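Local coordinates for abhydrolase domain-containing protein (Exiguobacterium antarcticum, PDB 5H3H) that probably hydrolyses ester bonds, and perhaps also forms peracids as a perhydrolase, using the alpha/beta hydrolase fold, at residues D77-I82 and L103-N108. Sequence-based numbering, arbitrary orientation.
Sequences DINEVI and LKYLLN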
loop_
_atom_site.group_PDB
_atom_site.type_symbol
_atom_site.label_atom_id
_atom_site.label_comp_id
_atom_site.label_asym_id
_atom_site.label_seq_id
_atom_site.Cartn_x
_atom_site.Cartn_y
_atom_site.Cartn_z
ATOM N N ASP B 77 -7.251 -2.662 11.577
ATOM C CA ASP B 77 -7.893 -3.861 12.166
ATOM C C ASP B 77 -8.215 -4.838 11.094
ATOM O O ASP B 77 -8.036 -6.021 11.262
ATOM C CB ASP B 77 -9.167 -3.596 12.991
ATOM C CG ASP B 77 -8.930 -2.707 14.248
ATOM O OD1 ASP B 77 -7.787 -2.572 14.723
ATOM O OD2 ASP B 77 -9.909 -2.108 14.772
ATOM N N ILE B 78 -8.690 -4.357 9.950
ATOM C CA ILE B 78 -8.959 -5.296 8.852
ATOM C C ILE B 78 -7.647 -5.989 8.386
ATOM O O ILE B 78 -7.679 -7.170 8.120
ATOM C CB ILE B 78 -9.659 -4.647 7.671
ATOM C CG1 ILE B 78 -11.006 -4.030 8.164
ATOM C CG2 ILE B 78 -9.858 -5.642 6.532
ATOM C CD1 ILE B 78 -11.835 -4.893 9.086
ATOM N N ASN B 79 -6.562 -5.240 8.339
ATOM C CA ASN B 79 -5.250 -5.806 7.979
ATOM C C ASN B 79 -4.901 -6.909 8.913
ATOM O O ASN B 79 -4.545 -7.987 8.472
ATOM C CB ASN B 79 -4.149 -4.756 7.957
ATOM C CG ASN B 79 -2.780 -5.343 7.570
ATOM O OD1 ASN B 79 -2.573 -5.840 6.440
ATOM N ND2 ASN B 79 -1.856 -5.323 8.518
ATOM N N GLU B 80 -5.102 -6.690 10.210
ATOM C CA GLU B 80 -4.913 -7.756 11.165
ATOM C C GLU B 80 -5.792 -8.984 10.935
ATOM O O GLU B 80 -5.316 -10.094 11.006
ATOM C CB GLU B 80 -5.004 -7.239 12.617
ATOM C CG GLU B 80 -3.964 -6.176 12.901
ATOM C CD GLU B 80 -2.549 -6.695 12.669
ATOM O OE1 GLU B 80 -2.290 -7.876 13.078
ATOM O OE2 GLU B 80 -1.739 -5.912 12.105
ATOM N N VAL B 81 -7.060 -8.803 10.618
ATOM C CA VAL B 81 -7.926 -9.928 10.385
ATOM C C VAL B 81 -7.354 -10.812 9.274
ATOM O O VAL B 81 -7.204 -12.022 9.444
ATOM C CB VAL B 81 -9.386 -9.488 9.983
ATOM C CG1 VAL B 81 -10.153 -10.661 9.427
ATOM C CG2 VAL B 81 -10.148 -8.874 11.180
ATOM N N ILE B 82 -7.055 -10.189 8.152
ATOM C CA ILE B 82 -6.588 -10.882 6.942
ATOM C C ILE B 82 -5.195 -11.524 7.200
ATOM O O ILE B 82 -5.021 -12.702 6.894
ATOM C CB ILE B 82 -6.610 -9.895 5.751
ATOM C CG1 ILE B 82 -8.067 -9.781 5.246
ATOM C CG2 ILE B 82 -5.699 -10.296 4.599
ATOM C CD1 ILE B 82 -8.316 -8.630 4.301
ATOM N N LEU B 103 -11.922 0.647 1.294
ATOM C CA LEU B 103 -11.040 1.516 0.490
ATOM C C LEU B 103 -9.753 1.920 1.235
ATOM O O LEU B 103 -8.624 1.816 0.670
ATOM C CB LEU B 103 -11.792 2.763 -0.015
ATOM C CG LEU B 103 -12.846 2.418 -1.073
ATOM C CD1 LEU B 103 -13.938 3.479 -1.198
ATOM C CD2 LEU B 103 -12.226 2.211 -2.444
ATOM N N LYS B 104 -9.923 2.373 2.487
ATOM C CA LYS B 104 -8.815 2.834 3.295
ATOM C C LYS B 104 -7.824 1.683 3.534
ATOM O O LYS B 104 -6.607 1.911 3.556
ATOM C CB LYS B 104 -9.320 3.322 4.659
ATOM C CG LYS B 104 -8.322 4.102 5.507
ATOM C CD LYS B 104 -7.713 5.261 4.750
ATOM C CE LYS B 104 -7.465 6.472 5.644
ATOM N NZ LYS B 104 -7.417 7.683 4.760
ATOM N N TYR B 105 -8.377 0.489 3.754
ATOM C CA TYR B 105 -7.596 -0.702 3.921
ATOM C C TYR B 105 -6.774 -0.969 2.685
ATOM O O TYR B 105 -5.554 -1.329 2.781
ATOM C CB TYR B 105 -8.478 -1.901 4.151
ATOM C CG TYR B 105 -7.713 -3.183 3.865
ATOM C CD1 TYR B 105 -6.717 -3.659 4.737
ATOM C CD2 TYR B 105 -7.925 -3.882 2.669
ATOM C CE1 TYR B 105 -6.001 -4.831 4.459
ATOM C CE2 TYR B 105 -7.223 -5.016 2.379
ATOM C CZ TYR B 105 -6.218 -5.482 3.254
ATOM O OH TYR B 105 -5.491 -6.618 2.942
ATOM N N LEU B 106 -7.425 -0.848 1.524
ATOM C CA LEU B 106 -6.647 -1.023 0.242
ATOM C C LEU B 106 -5.543 0.028 0.061
ATOM O O LEU B 106 -4.437 -0.323 -0.381
ATOM C CB LEU B 106 -7.551 -1.043 -0.965
ATOM C CG LEU B 106 -8.129 -2.318 -1.585
ATOM C CD1 LEU B 106 -7.819 -3.669 -0.961
ATOM C CD2 LEU B 106 -9.614 -2.153 -1.886
ATOM N N LEU B 107 -5.843 1.286 0.371
ATOM C CA LEU B 107 -4.854 2.338 0.267
ATOM C C LEU B 107 -3.720 2.156 1.283
ATOM O O LEU B 107 -2.607 2.377 0.968
ATOM C CB LEU B 107 -5.454 3.735 0.467
ATOM C CG LEU B 107 -6.076 4.581 -0.666
ATOM C CD1 LEU B 107 -6.021 3.975 -2.056
ATOM C CD2 LEU B 107 -7.481 5.009 -0.260
ATOM N N ASN B 108 -4.043 1.827 2.513
ATOM C CA ASN B 108 -3.008 1.760 3.568
ATOM C C ASN B 108 -2.199 0.484 3.625
ATOM O O ASN B 108 -1.054 0.507 4.090
ATOM C CB ASN B 108 -3.588 2.099 4.937
ATOM C CG ASN B 108 -3.982 3.544 5.040
ATOM O OD1 ASN B 108 -3.790 4.320 4.115
ATOM N ND2 ASN B 108 -4.495 3.936 6.192
HETATM O O HOH W 1 -3.349 -7.304 4.438
#
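Tyr105 reaches from helix 97-109 to helix 71-85 and packs against Ile78, Asn79 and Ile82, three buried residues spanning about one helical turn. The apolar part of the contact is made at ordinary van der Waals distances. Ile78 sets its CG2 methyl over one ring face, toward the rim, 4.1 Å from Tyr105 CD1, while its longer branch, ending in CD1, turns from the tyrosine. Ile82 approaches obliquely near the phenol end, its CD1 3.9 Å from Tyr105 CZ. Asn79 adds backbone as well as side chain: its CA lies 3.7 Å from Tyr105 CE1, and its CB sits at the ring edge.

The polar part runs through one water. It donates to Asn79 OD1 at 2.6 Å and bonds to Tyr105 OH at 2.7 Å, lying in the plane of the ring. With CG anti to the backbone N (chi1 -180°), Asn79 crosses Tyr105 at about a right angle and turns OD1 toward this water, the amide and ring planes 31° apart. Replacing Tyr105 by a leucine would probably leave the water without its phenol partner and open a gap between the helices beside Ile82.

The short helix segments cross at -75° with their axes 10.0 Å apart, and the aromatic side chain bridges that separation. Tyr105 also packs on Val114 of strand 114-120, and Ile78 on Ile101. The contact thus joins two helices of the alpha/beta hydrolase fold, one following the probable nucleophile elbow, through dispersion contacts along the ring and a water-mediated link that gives the buried phenol hydroxyl a polar partner.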